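Local structure of aspartate--tRNA(Asp/Asn) ligase (1N9W) at residues A121-K126 / G250-L255; G393-T398 / P405-A410. The protein attaches aspartate to both tRNA(Asp) and tRNA(Asn), first activating the amino acid with ATP and then transferring it to the acceptor end of the tRNA. All coordinates share one frame; numbering follows the deposited sequence.

How the contacts relate
Both contacts lie in the class II synthetase domain. Contact 1 sets residues 121-126 of helix 119-141 against the short helix 250-255. It is partly buried and borders the second subunit. Contact 2 is buried and lies nearer the centre of the chain. It joins the start of helix 394-402 to the turn 405-410, at a predicted ATP site. Helix 119-141 packs against it. The two touch where Pro124 CB meets Tyr409 O at 3.3 Å. No hydrogen bond crosses either contact. In contact 1 the Lys126 chain lies on the carboxylate and stem of Glu252, beside the Ala123 methyl. In contact 2 carbons of Glu395, Thr398, Val407 and Ala410 meet, and Glu395 makes a salt bridge to Arg411.

Contact 1. Residues A121-K126 / G250-L255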
ATOM      1  N   ALA B 121     -14.930  -6.547  16.127  1.00 25.57           N
ATOM      2  CA  ALA B 121     -14.423  -7.447  15.102  1.00 23.99           C
ATOM      3  C   ALA B 121     -13.677  -6.698  13.993  1.00 22.99           C
ATOM      4  O   ALA B 121     -12.682  -7.198  13.463  1.00 22.22           O
ATOM      5  CB  ALA B 121     -15.574  -8.258  14.506  1.00 21.51           C
ATOM      6  N   ARG B 122     -14.151  -5.501  13.661  1.00 20.94           N
ATOM      7  CA  ARG B 122     -13.556  -4.681  12.593  1.00 21.53           C
ATOM      8  C   ARG B 122     -12.375  -3.824  13.080  1.00 20.08           C
ATOM      9  O   ARG B 122     -11.490  -3.475  12.300  1.00 18.67           O
ATOM     10  CB  ARG B 122     -14.628  -3.730  12.027  1.00 22.93           C
ATOM     11  CG  ARG B 122     -14.567  -2.325  12.654  1.00 25.21           C
ATOM     12  CD  ARG B 122     -15.902  -1.742  13.142  1.00 26.29           C
ATOM     13  NE  ARG B 122     -16.787  -1.316  12.079  1.00 24.63           N
ATOM     14  CZ  ARG B 122     -17.683  -0.331  12.189  1.00 24.77           C
ATOM     15  NH1 ARG B 122     -17.821   0.353  13.318  1.00 20.52           N
ATOM     16  NH2 ARG B 122     -18.457  -0.030  11.153  1.00 22.15           N
ATOM     17  N   ALA B 123     -12.383  -3.486  14.369  1.00 17.46           N
ATOM     18  CA  ALA B 123     -11.358  -2.623  14.941  1.00 20.85           C
ATOM     19  C   ALA B 123      -9.890  -2.991  14.670  1.00 21.09           C
ATOM     20  O   ALA B 123      -9.080  -2.123  14.344  1.00 20.13           O
ATOM     21  CB  ALA B 123     -11.600  -2.463  16.450  1.00 18.50           C
ATOM     22  N   PRO B 124      -9.522  -4.275  14.794  1.00 22.81           N
ATOM     23  CA  PRO B 124      -8.121  -4.651  14.541  1.00 23.34           C
ATOM     24  C   PRO B 124      -7.667  -4.331  13.107  1.00 25.42           C
ATOM     25  O   PRO B 124      -6.498  -4.003  12.870  1.00 25.16           O
ATOM     26  CB  PRO B 124      -8.107  -6.160  14.814  1.00 23.30           C
ATOM     27  CG  PRO B 124      -9.208  -6.339  15.822  1.00 24.16           C
ATOM     28  CD  PRO B 124     -10.300  -5.431  15.276  1.00 21.86           C
ATOM     29  N   LEU B 125      -8.587  -4.430  12.153  1.00 25.22           N
ATOM     30  CA  LEU B 125      -8.254  -4.145  10.763  1.00 26.55           C
ATOM     31  C   LEU B 125      -8.068  -2.636  10.556  1.00 23.83           C
ATOM     32  O   LEU B 125      -7.237  -2.204   9.754  1.00 24.83           O
ATOM     33  CB  LEU B 125      -9.356  -4.688   9.828  1.00 27.58           C
ATOM     34  CG  LEU B 125      -9.605  -6.206   9.840  1.00 29.42           C
ATOM     35  CD1 LEU B 125     -10.717  -6.577   8.863  1.00 30.79           C
ATOM     36  CD2 LEU B 125      -8.317  -6.937   9.460  1.00 30.98           C
ATOM     37  N   LYS B 126      -8.840  -1.848  11.298  1.00 22.76           N
ATOM     38  CA  LYS B 126      -8.770  -0.394  11.225  1.00 23.43           C
ATOM     39  C   LYS B 126      -7.418   0.042  11.802  1.00 23.71           C
ATOM     40  O   LYS B 126      -6.753   0.935  11.272  1.00 21.74           O
ATOM     41  CB  LYS B 126      -9.921   0.216  12.030  1.00 24.28           C
ATOM     42  CG  LYS B 126      -9.998   1.737  12.031  1.00 29.13           C
ATOM     43  CD  LYS B 126     -10.225   2.291  10.639  1.00 28.88           C
ATOM     44  CE  LYS B 126     -10.480   3.797  10.670  1.00 32.59           C
ATOM     45  NZ  LYS B 126     -10.413   4.393   9.289  1.00 31.72           N
ATOM     46  N   GLY B 250      -7.518   5.859  17.591  1.00 28.40           N
ATOM     47  CA  GLY B 250      -7.632   5.889  19.036  1.00 27.63           C
ATOM     48  C   GLY B 250      -8.843   5.149  19.565  1.00 28.20           C
ATOM     49  O   GLY B 250      -8.721   4.311  20.457  1.00 30.31           O
ATOM     50  N   ASP B 251     -10.015   5.451  19.020  1.00 28.45           N
ATOM     51  CA  ASP B 251     -11.245   4.807  19.470  1.00 28.76           C
ATOM     52  C   ASP B 251     -11.188   3.294  19.372  1.00 28.66           C
ATOM     53  O   ASP B 251     -11.672   2.589  20.259  1.00 29.65           O
ATOM     54  CB  ASP B 251     -12.443   5.323  18.674  1.00 29.97           C
ATOM     55  CG  ASP B 251     -12.688   6.792  18.903  1.00 31.97           C
ATOM     56  OD1 ASP B 251     -12.353   7.282  20.007  1.00 32.88           O
ATOM     57  OD2 ASP B 251     -13.230   7.466  17.995  1.00 32.20           O
ATOM     58  N   GLU B 252     -10.611   2.795  18.286  1.00 27.12           N
ATOM     59  CA  GLU B 252     -10.487   1.362  18.093  1.00 26.58           C
ATOM     60  C   GLU B 252      -9.596   0.771  19.189  1.00 27.45           C
ATOM     61  O   GLU B 252      -9.914  -0.259  19.796  1.00 26.19           O
ATOM     62  CB  GLU B 252      -9.881   1.060  16.713  1.00 25.43           C
ATOM     63  CG  GLU B 252     -10.840   1.133  15.514  1.00 25.73           C
ATOM     64  CD  GLU B 252     -11.257   2.556  15.121  1.00 25.84           C
ATOM     65  OE1 GLU B 252     -10.497   3.511  15.369  1.00 25.50           O
ATOM     66  OE2 GLU B 252     -12.341   2.702  14.536  1.00 27.66           O
ATOM     67  N   ILE B 253      -8.477   1.429  19.451  1.00 27.53           N
ATOM     68  CA  ILE B 253      -7.557   0.950  20.471  1.00 29.68           C
ATOM     69  C   ILE B 253      -8.240   0.899  21.837  1.00 32.46           C
ATOM     70  O   ILE B 253      -8.169  -0.116  22.535  1.00 32.43           O
ATOM     71  CB  ILE B 253      -6.313   1.840  20.515  1.00 27.94           C
ATOM     72  CG1 ILE B 253      -5.500   1.604  19.236  1.00 26.10           C
ATOM     73  CG2 ILE B 253      -5.497   1.545  21.769  1.00 28.51           C
ATOM     74  CD1 ILE B 253      -4.432   2.639  18.975  1.00 25.87           C
ATOM     75  N   ARG B 254      -8.912   1.985  22.205  1.00 34.17           N
ATOM     76  CA  ARG B 254      -9.610   2.040  23.482  1.00 35.20           C
ATOM     77  C   ARG B 254     -10.763   1.042  23.554  1.00 36.42           C
ATOM     78  O   ARG B 254     -10.983   0.409  24.586  1.00 37.82           O
ATOM     79  CB  ARG B 254     -10.128   3.454  23.739  1.00 35.82           C
ATOM     80  CG  ARG B 254      -9.044   4.440  24.135  1.00 37.63           C
ATOM     81  CD  ARG B 254      -9.653   5.766  24.554  1.00 40.34           C
ATOM     82  NE  ARG B 254     -10.163   6.531  23.411  1.00 40.15           N
ATOM     83  CZ  ARG B 254      -9.387   7.166  22.539  1.00 40.69           C
ATOM     84  NH1 ARG B 254      -8.066   7.127  22.678  1.00 41.51           N
ATOM     85  NH2 ARG B 254      -9.926   7.847  21.539  1.00 39.93           N
ATOM     86  N   LEU B 255     -11.497   0.897  22.457  1.00 36.08           N
ATOM     87  CA  LEU B 255     -12.625  -0.030  22.422  1.00 35.29           C
ATOM     88  C   LEU B 255     -12.177  -1.459  22.740  1.00 35.82           C
ATOM     89  O   LEU B 255     -12.837  -2.171  23.496  1.00 36.38           O
ATOM     90  CB  LEU B 255     -13.280   0.019  21.042  1.00 35.77           C
ATOM     91  CG  LEU B 255     -14.303  -1.072  20.719  1.00 35.19           C
ATOM     92  CD1 LEU B 255     -15.595  -0.819  21.488  1.00 36.08           C
ATOM     93  CD2 LEU B 255     -14.552  -1.086  19.222  1.00 33.35           C
TER
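Lys126 CG lies over one face of the Glu252 carboxylate. Lys126 CG sits 3.4 Å from Glu252 CD and lies at nearly equal distances from the two oxygens. Within helix 250-255 a second flat group is held differently. Gly250 O lies over the centre of the Arg254 guanidinium, while Arg254 NH2 makes a salt bridge to Asp251 OD1 at 2.9 Å. That bond is bent, and it reaches OD1 from 37° out of the carboxylate plane.

The methyl of Ala123 meets the stem of Glu252, with Ala123 CB 3.8 Å from Glu252 CG. Leu255 CD2 approaches the same methyl at 4.3 Å. Such a small side chain lets the backbones come close: Ala123 CA and Glu252 CA are 5.2 Å apart. Lys126 has CG anti to the backbone N (chi1 -179°), which brings CG to Glu252. The bend at chi2 then carries the amine away, and Lys126 NZ stays 5.8 Å from Glu252 OE2. The opposite charges may still attract weakly, but they form no salt bridge. Lys126 NZ instead makes a weak hydrogen bond to Thr145 OG1 of the second subunit, and Arg122 NH2 bonds to Val189 O there.

The two short helical segments cross at -132°, with their axes 9.0 Å apart. Helix 119-141 lies at the dimer boundary, consistent with motif 1 of class II synthetases. Ile253 points away from residues 121-126 and packs on Ala245 and Leu246 of helix 227-248 and on Val127 of helix 119-141, so helix 250-255 packs against both helices.

Contact 2. Residues G393-T398 / P405-A410; sequences GAERLT and PNVRYA
Motif 3 of the class II synthetases, a strand running into a helix, brings Glu395 at the start of helix 394-402 against Val407 and Ala410 of the turn that follows it. Val407 CG2 presses on the stem of the glutamate, 3.4 Å from Glu395 CB. Val407 has this methyl anti to its backbone N, which directs it at the helix. Glu395 CG lies 3.5 Å from Ala410 O, a contact of a carbon with a carbonyl oxygen and not a hydrogen bond. Beyond CG the glutamate chain bends at chi2 (91°). Its carboxylate is buried and held at both oxygens: Glu395 OE2 makes a salt bridge to Arg411, and OE1 accepts from Leu215 N. These two bonds fix the rotation of the carboxylate.

Gly393 ends strand 387-393 and is the N-cap of the helix. Gly393 to Arg396 are predicted to bind ATP. Arg396 points away from the turn and bonds through NH1 to Glu345 O, on the neighbouring strand of the same predicted site. This is consistent with the motif 3 arginine of related enzymes.

One turn further on, Thr398 CG2 rests on the methyl of Ala410, 3.8 Å from Ala410 CB. Ala410 CB also lies 3.7 Å from Glu395 O. Thr398 OG1 turns back to Ala394 O at 3.1 Å, approaching from 40° above the carbonyl plane, and Thr398 N uses the same oxygen. Replacing Thr398 with alanine would probably open a gap beside the Ala410 methyl and leave Ala394 O with one donor fewer. In the turn, residues 407-410 form a 3-10 segment in which Ala410 N bonds to Val407 O.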
ATOM      1  N   GLY B 393       5.877  -8.742  10.327  1.00 29.11           N
ATOM      2  CA  GLY B 393       4.642  -9.500  10.216  1.00 28.44           C
ATOM      3  C   GLY B 393       3.521  -8.598  10.675  1.00 27.25           C
ATOM      4  O   GLY B 393       3.244  -8.503  11.871  1.00 27.67           O
ATOM      5  N   ALA B 394       2.884  -7.927   9.718  1.00 27.01           N
ATOM      6  CA  ALA B 394       1.799  -6.998  10.015  1.00 26.91           C
ATOM      7  C   ALA B 394       0.756  -7.541  10.991  1.00 26.24           C
ATOM      8  O   ALA B 394       0.485  -6.913  12.009  1.00 25.98           O
ATOM      9  CB  ALA B 394       1.125  -6.554   8.705  1.00 27.99           C
ATOM     10  N   GLU B 395       0.174  -8.700  10.692  1.00 26.09           N
ATOM     11  CA  GLU B 395      -0.841  -9.256  11.575  1.00 29.07           C
ATOM     12  C   GLU B 395      -0.363  -9.592  12.981  1.00 29.05           C
ATOM     13  O   GLU B 395      -1.095  -9.381  13.945  1.00 28.82           O
ATOM     14  CB  GLU B 395      -1.482 -10.505  10.970  1.00 31.24           C
ATOM     15  CG  GLU B 395      -2.472 -10.225   9.863  1.00 38.29           C
ATOM     16  CD  GLU B 395      -1.825 -10.217   8.508  1.00 41.35           C
ATOM     17  OE1 GLU B 395      -0.833  -9.474   8.332  1.00 48.62           O
ATOM     18  OE2 GLU B 395      -2.293 -10.959   7.620  1.00 41.59           O
ATOM     19  N   ARG B 396       0.849 -10.123  13.106  1.00 30.28           N
ATOM     20  CA  ARG B 396       1.374 -10.478  14.427  1.00 31.23           C
ATOM     21  C   ARG B 396       1.546  -9.239  15.278  1.00 30.42           C
ATOM     22  O   ARG B 396       1.214  -9.232  16.465  1.00 29.04           O
ATOM     23  CB  ARG B 396       2.718 -11.181  14.306  1.00 32.92           C
ATOM     24  CG  ARG B 396       2.610 -12.595  13.843  1.00 36.86           C
ATOM     25  CD  ARG B 396       3.970 -13.236  13.810  1.00 40.68           C
ATOM     26  NE  ARG B 396       3.845 -14.659  13.534  1.00 45.17           N
ATOM     27  CZ  ARG B 396       4.867 -15.496  13.406  1.00 47.41           C
ATOM     28  NH1 ARG B 396       6.118 -15.062  13.527  1.00 47.05           N
ATOM     29  NH2 ARG B 396       4.631 -16.774  13.152  1.00 47.85           N
ATOM     30  N   LEU B 397       2.087  -8.193  14.666  1.00 29.49           N
ATOM     31  CA  LEU B 397       2.287  -6.947  15.374  1.00 29.52           C
ATOM     32  C   LEU B 397       0.939  -6.463  15.889  1.00 29.48           C
ATOM     33  O   LEU B 397       0.784  -6.161  17.070  1.00 29.07           O
ATOM     34  CB  LEU B 397       2.888  -5.906  14.433  1.00 29.22           C
ATOM     35  CG  LEU B 397       3.000  -4.471  14.950  1.00 27.64           C
ATOM     36  CD1 LEU B 397       3.748  -4.435  16.281  1.00 27.86           C
ATOM     37  CD2 LEU B 397       3.715  -3.652  13.899  1.00 25.93           C
ATOM     38  N   THR B 398      -0.036  -6.416  14.987  1.00 29.76           N
ATOM     39  CA  THR B 398      -1.387  -5.959  15.309  1.00 28.79           C
ATOM     40  C   THR B 398      -2.008  -6.823  16.391  1.00 30.35           C
ATOM     41  O   THR B 398      -2.639  -6.320  17.320  1.00 29.29           O
ATOM     42  CB  THR B 398      -2.306  -6.010  14.059  1.00 27.61           C
ATOM     43  OG1 THR B 398      -1.826  -5.090  13.071  1.00 28.04           O
ATOM     44  CG2 THR B 398      -3.738  -5.654  14.424  1.00 25.23           C
ATOM     45  N   PRO B 405      -6.702 -12.845  20.752  1.00 44.53           N
ATOM     46  CA  PRO B 405      -6.538 -14.291  20.907  1.00 45.70           C
ATOM     47  C   PRO B 405      -5.478 -14.853  19.969  1.00 46.26           C
ATOM     48  O   PRO B 405      -4.401 -15.256  20.408  1.00 46.28           O
ATOM     49  CB  PRO B 405      -7.925 -14.826  20.581  1.00 46.05           C
ATOM     50  CG  PRO B 405      -8.811 -13.765  21.144  1.00 46.15           C
ATOM     51  CD  PRO B 405      -8.131 -12.485  20.698  1.00 45.29           C
ATOM     52  N   ASN B 406      -5.795 -14.883  18.678  1.00 47.36           N
ATOM     53  CA  ASN B 406      -4.871 -15.392  17.674  1.00 47.84           C
ATOM     54  C   ASN B 406      -4.722 -14.420  16.499  1.00 47.96           C
ATOM     55  O   ASN B 406      -5.442 -13.425  16.401  1.00 46.69           O
ATOM     56  CB  ASN B 406      -5.334 -16.755  17.169  1.00 49.76           C
ATOM     57  CG  ASN B 406      -6.721 -16.713  16.583  1.00 52.81           C
ATOM     58  OD1 ASN B 406      -6.945 -16.117  15.528  1.00 53.67           O
ATOM     59  ND2 ASN B 406      -7.673 -17.339  17.270  1.00 55.68           N
ATOM     60  N   VAL B 407      -3.787 -14.728  15.609  1.00 47.76           N
ATOM     61  CA  VAL B 407      -3.494 -13.890  14.456  1.00 47.00           C
ATOM     62  C   VAL B 407      -4.634 -13.713  13.454  1.00 47.43           C
ATOM     63  O   VAL B 407      -4.674 -12.716  12.729  1.00 47.12           O
ATOM     64  CB  VAL B 407      -2.253 -14.433  13.703  1.00 46.27           C
ATOM     65  CG1 VAL B 407      -2.618 -15.690  12.930  1.00 44.72           C
ATOM     66  CG2 VAL B 407      -1.695 -13.375  12.786  1.00 45.32           C
ATOM     67  N   ARG B 408      -5.558 -14.666  13.408  1.00 47.90           N
ATOM     68  CA  ARG B 408      -6.674 -14.591  12.463  1.00 49.73           C
ATOM     69  C   ARG B 408      -7.577 -13.386  12.723  1.00 49.31           C
ATOM     70  O   ARG B 408      -8.325 -12.962  11.841  1.00 46.70           O
ATOM     71  CB  ARG B 408      -7.500 -15.882  12.517  1.00 52.42           C
ATOM     72  CG  ARG B 408      -6.658 -17.154  12.460  1.00 57.48           C
ATOM     73  CD  ARG B 408      -7.496 -18.399  12.171  1.00 61.06           C
ATOM     74  NE  ARG B 408      -7.910 -18.464  10.768  1.00 66.08           N
ATOM     75  CZ  ARG B 408      -8.604 -19.465  10.231  1.00 67.46           C
ATOM     76  NH1 ARG B 408      -8.970 -20.498  10.981  1.00 68.99           N
ATOM     77  NH2 ARG B 408      -8.931 -19.439   8.943  1.00 66.93           N
ATOM     78  N   TYR B 409      -7.496 -12.843  13.938  1.00 49.15           N
ATOM     79  CA  TYR B 409      -8.289 -11.684  14.343  1.00 49.78           C
ATOM     80  C   TYR B 409      -7.786 -10.374  13.740  1.00 48.97           C
ATOM     81  O   TYR B 409      -8.421  -9.332  13.896  1.00 49.06           O
ATOM     82  CB  TYR B 409      -8.304 -11.554  15.870  1.00 52.65           C
ATOM     83  CG  TYR B 409      -9.249 -12.507  16.568  1.00 56.27           C
ATOM     84  CD1 TYR B 409      -9.143 -13.886  16.382  1.00 57.99           C
ATOM     85  CD2 TYR B 409     -10.263 -12.030  17.399  1.00 57.82           C
ATOM     86  CE1 TYR B 409     -10.024 -14.766  17.001  1.00 59.66           C
ATOM     87  CE2 TYR B 409     -11.153 -12.903  18.025  1.00 59.38           C
ATOM     88  CZ  TYR B 409     -11.028 -14.270  17.819  1.00 60.48           C
ATOM     89  OH  TYR B 409     -11.907 -15.148  18.414  1.00 62.61           O
ATOM     90  N   ALA B 410      -6.646 -10.427  13.060  1.00 47.76           N
ATOM     91  CA  ALA B 410      -6.065  -9.239  12.441  1.00 47.09           C
ATOM     92  C   ALA B 410      -6.098  -9.387  10.928  1.00 47.12           C
ATOM     93  O   ALA B 410      -5.519  -8.584  10.197  1.00 47.79           O
ATOM     94  CB  ALA B 410      -4.632  -9.057  12.913  1.00 47.12           C
TER